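Local atomic coordinates of C-glycoside 3-oxidase (Microbacterium trichothecenolyticum, PDB entry 7DVE), a protein that oxidises the C3 hydroxyl of the sugar in C-glycosides such as isoorientin and mangiferin, using FAD and molecular oxygen. Residues 129-134 with 342-347; 165-170 with 200-205; 179-184 with 329-334; 210-215 with 348-353. All blocks are in the same frame, centred on the assembly; numbering follows the deposited sequence.

Contact 1. Residues 129-134 with 342-347; sequences TGACPR and HGQVMQ. With FAD (flavin-adenine dinucleotide), chain C.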
loop_
_atom_site.group_PDB
_atom_site.type_symbol
_atom_site.label_atom_id
_atom_site.label_comp_id
_atom_site.label_asym_id
_atom_site.label_seq_id
_atom_site.Cartn_x
_atom_site.Cartn_y
_atom_site.Cartn_z
ATOM N N THR A 129 8.004 3.419 -0.816
ATOM C CA THR A 129 9.288 3.333 -0.117
ATOM C C THR A 129 9.411 2.064 0.727
ATOM O O THR A 129 10.194 2.031 1.683
ATOM C CB THR A 129 9.531 4.563 0.759
ATOM O OG1 THR A 129 8.461 4.689 1.684
ATOM C CG2 THR A 129 9.655 5.833 -0.074
ATOM N N GLY A 130 8.608 1.046 0.420
ATOM C CA GLY A 130 8.904 -0.347 0.703
ATOM C C GLY A 130 8.956 -0.798 2.150
ATOM O O GLY A 130 9.422 -1.912 2.386
ATOM N N ALA A 131 8.495 -0.009 3.131
ATOM C CA ALA A 131 8.596 -0.443 4.524
ATOM C C ALA A 131 7.493 -1.459 4.870
ATOM O O ALA A 131 6.304 -1.211 4.613
ATOM C CB ALA A 131 8.542 0.756 5.462
ATOM N N CYS A 132 7.883 -2.602 5.466
ATOM C CA CYS A 132 6.969 -3.730 5.666
ATOM C C CYS A 132 6.974 -4.285 7.089
ATOM O O CYS A 132 7.267 -5.464 7.298
ATOM C CB CYS A 132 7.297 -4.853 4.687
ATOM S SG CYS A 132 6.911 -4.514 2.968
ATOM N N PRO A 133 6.576 -3.497 8.085
ATOM C CA PRO A 133 6.445 -4.052 9.438
ATOM C C PRO A 133 5.249 -4.986 9.561
ATOM O O PRO A 133 4.310 -4.970 8.756
ATOM C CB PRO A 133 6.259 -2.814 10.317
ATOM C CG PRO A 133 5.603 -1.823 9.425
ATOM C CD PRO A 133 6.073 -2.115 7.999
ATOM N N ARG A 134 5.299 -5.828 10.618
ATOM C CA ARG A 134 4.180 -6.658 11.025
ATOM C C ARG A 134 3.303 -5.877 11.996
ATOM O O ARG A 134 3.812 -5.046 12.753
ATOM C CB ARG A 134 4.680 -7.935 11.695
ATOM C CG ARG A 134 5.271 -8.951 10.720
ATOM C CD ARG A 134 5.708 -10.211 11.433
ATOM N NE ARG A 134 6.287 -11.176 10.503
ATOM C CZ ARG A 134 6.030 -12.475 10.527
ATOM N NH1 ARG A 134 5.215 -13.003 11.430
ATOM N NH2 ARG A 134 6.596 -13.267 9.616
ATOM N N HIS A 342 3.228 4.010 15.018
ATOM C CA HIS A 342 4.267 3.363 14.228
ATOM C C HIS A 342 5.298 4.426 13.854
ATOM O O HIS A 342 4.938 5.469 13.299
ATOM C CB HIS A 342 3.677 2.709 12.984
ATOM C CG HIS A 342 4.676 2.461 11.905
ATOM N ND1 HIS A 342 5.508 1.362 11.903
ATOM C CD2 HIS A 342 4.999 3.185 10.804
ATOM C CE1 HIS A 342 6.283 1.405 10.836
ATOM N NE2 HIS A 342 5.990 2.498 10.147
ATOM N N GLY A 343 6.566 4.181 14.174
ATOM C CA GLY A 343 7.629 5.135 13.916
ATOM C C GLY A 343 8.629 4.580 12.919
ATOM O O GLY A 343 8.993 3.406 12.974
ATOM N N GLN A 344 9.080 5.430 12.018
ATOM C CA GLN A 344 10.189 5.033 11.185
ATOM C C GLN A 344 11.127 6.215 11.049
ATOM O O GLN A 344 10.687 7.367 10.962
ATOM C CB GLN A 344 9.735 4.525 9.810
ATOM C CG GLN A 344 8.822 5.447 9.054
ATOM C CD GLN A 344 8.053 4.722 7.958
ATOM O OE1 GLN A 344 7.438 3.659 8.182
ATOM N NE2 GLN A 344 8.082 5.295 6.764
ATOM N N VAL A 345 12.423 5.899 11.081
ATOM C CA VAL A 345 13.510 6.839 10.854
ATOM C C VAL A 345 14.207 6.431 9.566
ATOM O O VAL A 345 14.514 5.250 9.376
ATOM C CB VAL A 345 14.492 6.843 12.038
ATOM C CG1 VAL A 345 15.476 7.982 11.884
ATOM C CG2 VAL A 345 13.738 6.945 13.327
ATOM N N MET A 346 14.462 7.396 8.686
ATOM C CA MET A 346 14.773 7.107 7.294
ATOM C C MET A 346 15.846 8.032 6.759
ATOM O O MET A 346 15.786 9.241 6.970
ATOM C CB MET A 346 13.527 7.248 6.391
ATOM C CG MET A 346 12.220 6.756 7.011
ATOM S SD MET A 346 10.787 7.640 6.478
ATOM C CE MET A 346 10.763 9.005 7.630
ATOM N N GLN A 347 16.813 7.462 6.043
ATOM C CA GLN A 347 17.600 8.256 5.115
ATOM C C GLN A 347 16.648 8.869 4.099
ATOM O O GLN A 347 15.601 8.295 3.787
ATOM C CB GLN A 347 18.674 7.390 4.415
ATOM C CG GLN A 347 18.183 6.125 3.703
ATOM C CD GLN A 347 19.333 5.298 3.083
ATOM O OE1 GLN A 347 20.230 4.809 3.780
ATOM N NE2 GLN A 347 19.302 5.154 1.766
HETATM P PA FAD C . -2.512 -0.181 -5.503
HETATM O O1A FAD C . -3.139 1.159 -5.613
HETATM O O2A FAD C . -1.083 -0.275 -5.126
HETATM O O5B FAD C . -2.802 -0.828 -6.952
HETATM C C5B FAD C . -4.148 -0.883 -7.433
HETATM C C4B FAD C . -4.154 -0.880 -8.940
HETATM O O4B FAD C . -5.554 -1.012 -9.324
HETATM C C3B FAD C . -3.699 0.486 -9.495
HETATM O O3B FAD C . -2.654 0.254 -10.460
HETATM C C2B FAD C . -4.980 0.976 -10.186
HETATM O O2B FAD C . -4.695 1.694 -11.390
HETATM C C1B FAD C . -5.677 -0.317 -10.556
HETATM N N9A FAD C . -7.142 -0.082 -10.824
HETATM C C8A FAD C . -7.921 0.575 -9.948
HETATM N N7A FAD C . -9.164 0.623 -10.441
HETATM C C5A FAD C . -9.166 0.007 -11.625
HETATM C C6A FAD C . -10.156 -0.225 -12.498
HETATM N N6A FAD C . -11.359 0.240 -12.163
HETATM N N1A FAD C . -9.959 -0.892 -13.652
HETATM C C2A FAD C . -8.670 -1.350 -13.931
HETATM N N3A FAD C . -7.647 -1.108 -12.994
HETATM C C4A FAD C . -7.916 -0.435 -11.862
HETATM N N1 FAD C . 3.100 1.222 1.861
HETATM C C2 FAD C . 3.747 0.470 2.826
HETATM O O2 FAD C . 3.177 -0.528 3.252
HETATM N N3 FAD C . 5.009 0.861 3.302
HETATM C C4 FAD C . 5.645 1.999 2.759
HETATM O O4 FAD C . 6.765 2.320 3.169
HETATM C C4X FAD C . 4.981 2.743 1.790
HETATM N N5 FAD C . 5.508 3.879 1.267
HETATM C C5X FAD C . 4.884 4.495 0.222
HETATM C C6 FAD C . 5.481 5.591 -0.430
HETATM C C7 FAD C . 4.895 6.202 -1.533
HETATM C C7M FAD C . 5.584 7.401 -2.233
HETATM C C8 FAD C . 3.673 5.723 -2.007
HETATM C C8M FAD C . 3.011 6.394 -3.226
HETATM C C9 FAD C . 3.064 4.639 -1.361
HETATM C C9A FAD C . 3.656 4.022 -0.243
HETATM N N10 FAD C . 3.064 2.987 0.395
HETATM C C10 FAD C . 3.718 2.331 1.356
HETATM C "C1'" FAD C . 1.696 2.503 0.055
HETATM C "C2'" FAD C . 1.646 1.292 -0.885
HETATM O "O2'" FAD C . 2.127 1.701 -2.176
HETATM C "C3'" FAD C . 0.192 0.716 -0.956
HETATM O "O3'" FAD C . -0.225 0.286 0.347
HETATM C "C4'" FAD C . 0.127 -0.521 -1.854
HETATM O "O4'" FAD C . 0.586 -0.188 -3.156
HETATM C "C5'" FAD C . -1.334 -1.038 -1.955
HETATM O "O5'" FAD C . -1.435 -2.060 -2.968
HETATM P P FAD C . -2.810 -2.427 -3.738
HETATM O O1P FAD C . -2.579 -3.339 -4.892
HETATM O O2P FAD C . -3.753 -2.829 -2.674
HETATM O O3P FAD C . -3.351 -1.095 -4.482
#

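Contact 2. Residues 165-170 with 200-205; sequences TDAFDA and LAVHRR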
loop_
_atom_site.group_PDB
_atom_site.type_symbol
_atom_site.label_atom_id
_atom_site.label_comp_id
_atom_site.label_asym_id
_atom_site.label_seq_id
_atom_site.Cartn_x
_atom_site.Cartn_y
_atom_site.Cartn_z
ATOM N N THR A 165 15.672 -7.292 6.239
ATOM C CA THR A 165 16.097 -6.283 7.209
ATOM C C THR A 165 17.555 -5.860 7.036
ATOM O O THR A 165 17.971 -4.880 7.656
ATOM C CB THR A 165 15.911 -6.816 8.640
ATOM O OG1 THR A 165 16.743 -7.977 8.820
ATOM C CG2 THR A 165 14.456 -7.191 8.925
ATOM N N ASP A 166 18.336 -6.574 6.222
ATOM C CA ASP A 166 19.789 -6.473 6.215
ATOM C C ASP A 166 20.342 -5.641 5.067
ATOM O O ASP A 166 21.554 -5.458 5.001
ATOM C CB ASP A 166 20.418 -7.873 6.153
ATOM C CG ASP A 166 19.974 -8.754 7.306
ATOM O OD1 ASP A 166 19.734 -8.214 8.413
ATOM O OD2 ASP A 166 19.857 -9.981 7.110
ATOM N N ALA A 167 19.488 -5.118 4.190
ATOM C CA ALA A 167 19.945 -4.495 2.949
ATOM C C ALA A 167 20.982 -3.398 3.179
ATOM O O ALA A 167 21.876 -3.207 2.342
ATOM C CB ALA A 167 18.745 -3.925 2.190
ATOM N N PHE A 168 20.900 -2.697 4.309
ATOM C CA PHE A 168 21.800 -1.601 4.636
ATOM C C PHE A 168 22.860 -1.967 5.661
ATOM O O PHE A 168 23.530 -1.068 6.169
ATOM C CB PHE A 168 21.002 -0.406 5.158
ATOM C CG PHE A 168 20.074 0.177 4.153
ATOM C CD1 PHE A 168 20.499 1.174 3.297
ATOM C CD2 PHE A 168 18.771 -0.277 4.048
ATOM C CE1 PHE A 168 19.641 1.708 2.344
ATOM C CE2 PHE A 168 17.912 0.259 3.103
ATOM C CZ PHE A 168 18.360 1.255 2.255
ATOM N N ASP A 169 23.060 -3.256 5.971
ATOM C CA ASP A 169 23.950 -3.592 7.086
ATOM C C ASP A 169 25.429 -3.349 6.788
ATOM O O ASP A 169 26.228 -3.328 7.731
ATOM C CB ASP A 169 23.772 -5.049 7.512
ATOM C CG ASP A 169 22.563 -5.260 8.417
ATOM O OD1 ASP A 169 21.823 -4.298 8.707
ATOM O OD2 ASP A 169 22.341 -6.421 8.827
ATOM N N ALA A 170 25.823 -3.187 5.516
ATOM C CA ALA A 170 27.231 -2.962 5.178
ATOM C C ALA A 170 27.602 -1.486 5.065
ATOM O O ALA A 170 28.770 -1.180 4.806
ATOM C CB ALA A 170 27.603 -3.661 3.863
ATOM N N LEU A 200 12.164 -4.417 4.923
ATOM C CA LEU A 200 11.976 -3.612 3.716
ATOM C C LEU A 200 11.768 -4.490 2.492
ATOM O O LEU A 200 12.462 -5.495 2.310
ATOM C CB LEU A 200 13.178 -2.677 3.456
ATOM C CG LEU A 200 13.464 -1.477 4.359
ATOM C CD1 LEU A 200 14.843 -0.864 4.022
ATOM C CD2 LEU A 200 12.314 -0.378 4.291
ATOM N N ALA A 201 10.851 -4.075 1.627
ATOM C CA ALA A 201 10.593 -4.778 0.371
ATOM C C ALA A 201 11.570 -4.219 -0.647
ATOM O O ALA A 201 11.265 -3.280 -1.385
ATOM C CB ALA A 201 9.146 -4.602 -0.066
ATOM N N VAL A 202 12.776 -4.787 -0.667
ATOM C CA VAL A 202 13.893 -4.230 -1.423
ATOM C C VAL A 202 14.726 -5.394 -1.941
ATOM O O VAL A 202 14.735 -6.473 -1.346
ATOM C CB VAL A 202 14.734 -3.269 -0.542
ATOM C CG1 VAL A 202 15.660 -4.055 0.400
ATOM C CG2 VAL A 202 15.552 -2.383 -1.386
ATOM N N HIS A 203 15.422 -5.176 -3.059
ATOM C CA HIS A 203 16.344 -6.174 -3.593
ATOM C C HIS A 203 17.471 -5.469 -4.330
ATOM O O HIS A 203 17.405 -4.272 -4.628
ATOM C CB HIS A 203 15.647 -7.164 -4.540
ATOM C CG HIS A 203 15.129 -6.525 -5.793
ATOM N ND1 HIS A 203 13.886 -5.930 -5.869
ATOM C CD2 HIS A 203 15.702 -6.350 -7.008
ATOM C CE1 HIS A 203 13.707 -5.438 -7.082
ATOM N NE2 HIS A 203 14.799 -5.669 -7.791
ATOM N N ARG A 204 18.508 -6.232 -4.642
ATOM C CA ARG A 204 19.620 -5.734 -5.429
ATOM C C ARG A 204 19.427 -6.098 -6.890
ATOM O O ARG A 204 19.043 -7.223 -7.223
ATOM C CB ARG A 204 20.945 -6.310 -4.930
ATOM C CG ARG A 204 21.235 -5.936 -3.496
ATOM C CD ARG A 204 22.694 -5.627 -3.256
ATOM N NE ARG A 204 22.847 -5.061 -1.923
ATOM C CZ ARG A 204 23.327 -3.853 -1.666
ATOM N NH1 ARG A 204 23.782 -3.068 -2.630
ATOM N NH2 ARG A 204 23.359 -3.428 -0.410
ATOM N N ARG A 205 19.693 -5.139 -7.762
ATOM C CA ARG A 205 19.705 -5.450 -9.172
ATOM C C ARG A 205 20.943 -6.281 -9.485
ATOM O O ARG A 205 21.998 -6.114 -8.862
ATOM C CB ARG A 205 19.668 -4.158 -9.981
ATOM C CG ARG A 205 18.380 -3.330 -9.736
ATOM C CD ARG A 205 18.595 -1.853 -10.077
ATOM N NE ARG A 205 19.218 -1.715 -11.388
ATOM C CZ ARG A 205 18.578 -1.898 -12.533
ATOM N NH1 ARG A 205 17.276 -2.130 -12.565
ATOM N NH2 ARG A 205 19.265 -1.851 -13.673
#

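Contact 3. Residues 179-184 with 329-334; sequences ERLAAV and GVTWVP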
loop_
_atom_site.group_PDB
_atom_site.type_symbol
_atom_site.label_atom_id
_atom_site.label_comp_id
_atom_site.label_asym_id
_atom_site.label_seq_id
_atom_site.Cartn_x
_atom_site.Cartn_y
_atom_site.Cartn_z
ATOM N N GLU A 179 21.251 2.426 17.458
ATOM C CA GLU A 179 21.985 2.555 18.718
ATOM C C GLU A 179 21.469 3.731 19.538
ATOM O O GLU A 179 21.188 3.606 20.745
ATOM C CB GLU A 179 23.465 2.763 18.415
ATOM C CG GLU A 179 24.429 1.863 19.111
ATOM C CD GLU A 179 25.854 2.132 18.629
ATOM O OE1 GLU A 179 26.787 1.398 19.057
ATOM O OE2 GLU A 179 26.036 3.097 17.847
ATOM N N ARG A 180 21.367 4.897 18.896
ATOM C CA ARG A 180 20.970 6.099 19.615
ATOM C C ARG A 180 19.539 5.989 20.131
ATOM O O ARG A 180 19.239 6.446 21.240
ATOM C CB ARG A 180 21.161 7.313 18.717
ATOM C CG ARG A 180 22.616 7.694 18.605
ATOM C CD ARG A 180 22.855 8.754 17.556
ATOM N NE ARG A 180 24.256 8.759 17.164
ATOM C CZ ARG A 180 24.889 9.812 16.671
ATOM N NH1 ARG A 180 24.256 10.956 16.450
ATOM N NH2 ARG A 180 26.187 9.715 16.390
ATOM N N LEU A 181 18.647 5.359 19.362
ATOM C CA LEU A 181 17.270 5.197 19.825
ATOM C C LEU A 181 17.195 4.194 20.967
ATOM O O LEU A 181 16.518 4.435 21.973
ATOM C CB LEU A 181 16.375 4.759 18.669
ATOM C CG LEU A 181 16.234 5.832 17.599
ATOM C CD1 LEU A 181 15.295 5.341 16.529
ATOM C CD2 LEU A 181 15.730 7.120 18.236
ATOM N N ALA A 182 17.887 3.060 20.830
ATOM C CA ALA A 182 17.892 2.060 21.890
ATOM C C ALA A 182 18.372 2.661 23.195
ATOM O O ALA A 182 17.899 2.274 24.266
ATOM C CB ALA A 182 18.771 0.869 21.484
ATOM N N ALA A 183 19.303 3.613 23.126
ATOM C CA ALA A 183 19.792 4.262 24.344
ATOM C C ALA A 183 18.657 4.829 25.193
ATOM O O ALA A 183 18.703 4.757 26.424
ATOM C CB ALA A 183 20.771 5.383 23.984
ATOM N N VAL A 184 17.646 5.418 24.559
ATOM C CA VAL A 184 16.554 6.089 25.257
ATOM C C VAL A 184 15.268 5.263 25.215
ATOM O O VAL A 184 14.192 5.805 25.425
ATOM C CB VAL A 184 16.301 7.503 24.696
ATOM C CG1 VAL A 184 17.537 8.382 24.810
ATOM C CG2 VAL A 184 15.833 7.425 23.241
ATOM N N GLY A 329 19.953 3.977 6.308
ATOM C CA GLY A 329 18.911 2.974 6.177
ATOM C C GLY A 329 17.567 3.442 6.716
ATOM O O GLY A 329 17.216 4.632 6.670
ATOM N N VAL A 330 16.799 2.470 7.213
ATOM C CA VAL A 330 15.474 2.683 7.784
ATOM C C VAL A 330 15.408 1.895 9.089
ATOM O O VAL A 330 15.676 0.688 9.106
ATOM C CB VAL A 330 14.342 2.241 6.824
ATOM C CG1 VAL A 330 12.973 2.615 7.373
ATOM C CG2 VAL A 330 14.520 2.854 5.431
ATOM N N THR A 331 15.085 2.585 10.174
ATOM C CA THR A 331 14.837 1.996 11.476
ATOM C C THR A 331 13.351 2.066 11.821
ATOM O O THR A 331 12.650 3.038 11.489
ATOM C CB THR A 331 15.633 2.713 12.569
ATOM O OG1 THR A 331 17.019 2.676 12.261
ATOM C CG2 THR A 331 15.414 2.063 13.928
ATOM N N TRP A 332 12.915 1.045 12.552
ATOM C CA TRP A 332 11.535 0.802 12.920
ATOM C C TRP A 332 11.382 0.982 14.425
ATOM O O TRP A 332 12.106 0.353 15.200
ATOM C CB TRP A 332 11.157 -0.618 12.505
ATOM C CG TRP A 332 9.798 -1.078 12.905
ATOM C CD1 TRP A 332 8.722 -0.297 13.223
ATOM C CD2 TRP A 332 9.354 -2.440 13.001
ATOM N NE1 TRP A 332 7.642 -1.088 13.514
ATOM C CE2 TRP A 332 8.002 -2.406 13.393
ATOM C CE3 TRP A 332 9.976 -3.682 12.801
ATOM C CZ2 TRP A 332 7.249 -3.562 13.578
ATOM C CZ3 TRP A 332 9.242 -4.831 12.986
ATOM C CH2 TRP A 332 7.888 -4.767 13.378
ATOM N N VAL A 333 10.456 1.849 14.834
ATOM C CA VAL A 333 10.095 2.039 16.234
ATOM C C VAL A 333 8.683 1.491 16.392
ATOM O O VAL A 333 7.707 2.178 16.049
ATOM C CB VAL A 333 10.169 3.511 16.662
ATOM C CG1 VAL A 333 10.059 3.610 18.197
ATOM C CG2 VAL A 333 11.449 4.166 16.135
ATOM N N PRO A 334 8.536 0.268 16.902
ATOM C CA PRO A 334 7.259 -0.445 16.771
ATOM C C PRO A 334 6.132 0.131 17.612
ATOM O O PRO A 334 6.334 0.651 18.711
ATOM C CB PRO A 334 7.600 -1.869 17.223
ATOM C CG PRO A 334 9.080 -1.988 16.944
ATOM C CD PRO A 334 9.654 -0.632 17.236
#

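Contact 4. Residues 210-215 with 348-353; sequences LVWSGS and LDASPV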
loop_
_atom_site.group_PDB
_atom_site.type_symbol
_atom_site.label_atom_id
_atom_site.label_comp_id
_atom_site.label_asym_id
_atom_site.label_seq_id
_atom_site.Cartn_x
_atom_site.Cartn_y
_atom_site.Cartn_z
ATOM N N LEU A 210 20.797 -1.470 -4.977
ATOM C CA LEU A 210 19.594 -1.657 -4.170
ATOM C C LEU A 210 18.420 -0.842 -4.721
ATOM O O LEU A 210 18.605 0.310 -5.116
ATOM C CB LEU A 210 19.896 -1.196 -2.752
ATOM C CG LEU A 210 19.220 -1.838 -1.560
ATOM C CD1 LEU A 210 19.407 -3.341 -1.589
ATOM C CD2 LEU A 210 19.793 -1.236 -0.278
ATOM N N VAL A 211 17.208 -1.418 -4.691
ATOM C CA VAL A 211 16.008 -0.769 -5.229
ATOM C C VAL A 211 14.747 -1.421 -4.649
ATOM O O VAL A 211 14.737 -2.604 -4.314
ATOM C CB VAL A 211 16.004 -0.813 -6.778
ATOM C CG1 VAL A 211 15.747 -2.239 -7.276
ATOM C CG2 VAL A 211 14.954 0.164 -7.329
ATOM N N TRP A 212 13.672 -0.633 -4.537
ATOM C CA TRP A 212 12.407 -1.113 -3.963
ATOM C C TRP A 212 11.770 -2.206 -4.826
ATOM O O TRP A 212 11.855 -2.194 -6.060
ATOM C CB TRP A 212 11.404 0.047 -3.798
ATOM C CG TRP A 212 11.949 1.214 -3.027
ATOM C CD1 TRP A 212 12.109 2.495 -3.481
ATOM C CD2 TRP A 212 12.429 1.213 -1.672
ATOM N NE1 TRP A 212 12.674 3.285 -2.505
ATOM C CE2 TRP A 212 12.870 2.527 -1.382
ATOM C CE3 TRP A 212 12.536 0.230 -0.678
ATOM C CZ2 TRP A 212 13.388 2.886 -0.136
ATOM C CZ3 TRP A 212 13.057 0.587 0.557
ATOM C CH2 TRP A 212 13.480 1.906 0.817
ATOM N N SER A 213 11.098 -3.137 -4.153
ATOM C CA SER A 213 10.448 -4.296 -4.757
ATOM C C SER A 213 8.940 -4.075 -4.821
ATOM O O SER A 213 8.340 -3.586 -3.864
ATOM C CB SER A 213 10.736 -5.558 -3.934
ATOM O OG SER A 213 12.110 -5.899 -3.969
ATOM N N GLY A 214 8.326 -4.450 -5.940
ATOM C CA GLY A 214 6.902 -4.230 -6.123
ATOM C C GLY A 214 6.159 -5.375 -6.781
ATOM O O GLY A 214 6.461 -6.542 -6.522
ATOM N N SER A 215 5.168 -5.064 -7.624
ATOM C CA SER A 215 4.446 -6.126 -8.321
ATOM C C SER A 215 5.348 -6.933 -9.246
ATOM O O SER A 215 4.999 -8.067 -9.577
ATOM C CB SER A 215 3.287 -5.543 -9.117
ATOM O OG SER A 215 2.402 -4.899 -8.238
ATOM N N LEU A 348 17.018 10.032 3.559
ATOM C CA LEU A 348 16.027 10.846 2.854
ATOM C C LEU A 348 15.521 10.185 1.572
ATOM O O LEU A 348 14.356 10.376 1.207
ATOM C CB LEU A 348 16.594 12.220 2.538
ATOM C CG LEU A 348 17.084 12.989 3.759
ATOM C CD1 LEU A 348 17.725 14.319 3.318
ATOM C CD2 LEU A 348 15.951 13.202 4.733
ATOM N N ASP A 349 16.361 9.409 0.868
ATOM C CA ASP A 349 15.853 8.827 -0.374
ATOM C C ASP A 349 14.946 7.623 -0.121
ATOM O O ASP A 349 14.436 7.039 -1.084
ATOM C CB ASP A 349 17.018 8.487 -1.335
ATOM C CG ASP A 349 17.865 7.306 -0.884
ATOM O OD1 ASP A 349 17.644 6.776 0.223
ATOM O OD2 ASP A 349 18.831 6.955 -1.611
ATOM N N ALA A 350 14.726 7.267 1.143
ATOM C CA ALA A 350 13.740 6.274 1.555
ATOM C C ALA A 350 12.575 6.899 2.292
ATOM O O ALA A 350 11.835 6.179 2.970
ATOM C CB ALA A 350 14.367 5.209 2.459
ATOM N N SER A 351 12.426 8.224 2.227
ATOM C CA SER A 351 11.244 8.743 2.901
ATOM C C SER A 351 10.107 8.937 1.899
ATOM O O SER A 351 10.357 9.291 0.749
ATOM C CB SER A 351 11.550 10.068 3.599
ATOM O OG SER A 351 10.377 10.865 3.736
ATOM N N PRO A 352 8.851 8.686 2.272
ATOM C CA PRO A 352 7.743 8.916 1.337
ATOM C C PRO A 352 7.394 10.376 1.174
ATOM O O PRO A 352 6.628 10.719 0.273
ATOM C CB PRO A 352 6.572 8.150 1.980
ATOM C CG PRO A 352 6.904 8.106 3.433
ATOM C CD PRO A 352 8.409 8.028 3.516
ATOM N N VAL A 353 7.914 11.239 2.018
ATOM C CA VAL A 353 7.658 12.661 1.946
ATOM C C VAL A 353 9.000 13.364 1.865
ATOM O O VAL A 353 9.949 12.992 2.564
ATOM C CB VAL A 353 6.860 13.150 3.171
ATOM C CG1 VAL A 353 6.674 14.631 3.096
ATOM C CG2 VAL A 353 5.534 12.442 3.247
#

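Contact 1. Residues 129-134 with 342-347
Pro133 and His342 make the closer of two van der Waals touches: CG of the proline comes 3.6 Å from CE1 of the imidazole, the side chains crossing at about a right angle. The histidine reaches it with CG swung anti to the main-chain N (chi1 159°). The second touch is looser, Ala131 CB standing 4.1 Å from Gln344 OE1.

Polar bonding runs along the strand instead. His342 NE2 donates to Gln344 OE1 at 2.7 Å, nearly straight (159°) and close to the ring plane, and Asn488 gives that oxygen a second N-H. A leucine in place of His342 has no N-H to offer, so Gln344 OE1 would probably be left with its bond from Asn488 and the amide held less firmly.

Thr129 and Ala131 grip the flavin. Ala131 N bonds FAD O4 at 2.9 Å, Ala131 O takes the N-H of FAD N3 at 2.8 Å, and Thr129 OG1 donates to FAD N5 at 3.1 Å. His342 also lies near the probable proton acceptor, with about 6 Å between its side chain and that of His444.

Met198 of strand 196-204 touches Ala131, His342 and Gln344, while 341-347 runs antiparallel to both 330-333 and 366-373.

Contact 2. Residues 165-170 with 200-205
Phe168 and Leu200 form the tight end of this contact. CD1 of the leucine sits 3.4 Å from CE2 of the phenylalanine, at the ring edge and near its plane, the two side chains crossing at about a right angle. Next to them the methyl of Ala167 lies 3.6 Å from Val202 CG1, the branch that chi1 (78°) places between the backbone N and the carbonyl carbon. Leu210 of the next strand touches both Ala167 and Val202, adding to this apolar patch.

Toward solvent the grip slackens. Arg204 NH2 gives a weak, strongly bent bond to Ala167 O (3.1 Å, 124°), meeting it at the guanidinium edge, and the firmer partner of this exposed arginine is Glu326, in a salt bridge through NH1. On the same loop Thr165 OG1 donates to Asp166 OD1 at 3.0 Å, coming from above the carboxylate plane, and Asp169 is tied by a salt bridge to Arg197.

The loop itself folds as a type I beta turn from Asp166 to Asp169, closed by Asp169 N to Asp166 O at 2.8 Å. It follows strand 163-164, which pairs antiparallel with 196-204, and Ala167 and Phe168 of the turn pack on side chains of that strand, in the antiparallel sheet beside the flavin, consistent with the substrate-binding part of GMC oxidoreductases.

Contact 3. Residues 179-184 with 329-334
While Leu181 meets Thr331 and Val333, Trp332 between them sets its CB away from the helix, and its indole takes no part in the contact with Leu181; Pro334 CG lies 3.7 Å above one face of that ring, offset toward the rim. The Trp332 ring also meets the imidazole of His342, their planes at about 45°, and Pro133 touches it too.

The contact with the helix is purely apolar and rests on one methyl. Leu181 CD1 stands 4.0 Å from Val333 CG2, the two side chains crossing at about a right angle, and 4.2 Å from Thr331 CG2, past which the leucine slides in the opposite direction. An extended second torsion (chi2 -178°) carries CD1 out from the helix to bridge these two methyls. Both are ordinary van der Waals separations, and little surface is buried because a single methyl does the touching.

Val195 and Ile426 also pack on Leu181, close to the C-terminal end of helix 176-183. That helix therefore lies against one face of the antiparallel sheet, where strand 330-333 runs between its neighbours 196-204 and 341-347; Val345 of the latter touches Leu181 as well.

Contact 4. Residues 210-215 with 348-353
Trp212, the last residue of strand 210-212, and Ala350, just beyond the 3-10 turn at 348-349, keep their CA atoms 9.3 Å apart, so the indole has to span the gap. With CG beside the backbone N (chi1 -53°), the six-membered ring extends toward the loop and presents its edge: Trp212 CZ2 is 3.6 Å from Ala350 CB and CH2 is 3.8 Å from it, the methyl lying in the ring plane. Asp349 O also sits near that plane, but at 4.4 Å from Trp212 NE1.

The contact lies in the second shell of the FAD pocket of this GMC-family oxidase: the nearest side-chain atoms of Trp212 and Thr129 are about 4 Å apart, and Pro352 touches the cofactor. Beyond the tryptophan the chain passes to Gly214, the N-cap of helix 215-224.

His53 meets the indole with ring planes at about 55°, and Leu200 and Leu324 also pack on it. On the loop side, Asp349 turns its carboxylate to other partners, OD1 accepting from Gln347 NE2 and OD2 bonding Ser325 OG.

From the N terminus the chain first lays down 129-134 beside the flavin, then 165-170 and helical 179-184. Contact 2 is the first to close, when 200-205 returns after 29 residues; strand 210-212 then pairs with that strand. Far along the sequence, 329-334 closes contact 3, 342-347 closes contact 1 and 348-353 closes contact 4. Contacts 2 and 3 both nest inside the loop of contact 1, but cross each other; contact 4 crosses contacts 1 and 3 and follows contact 2 in series. Together they tie the flavin-binding loop, helix 176-183 and the loop 348-353 to the strands 196-204, 210-212, 330-333 and 341-347 of one antiparallel sheet.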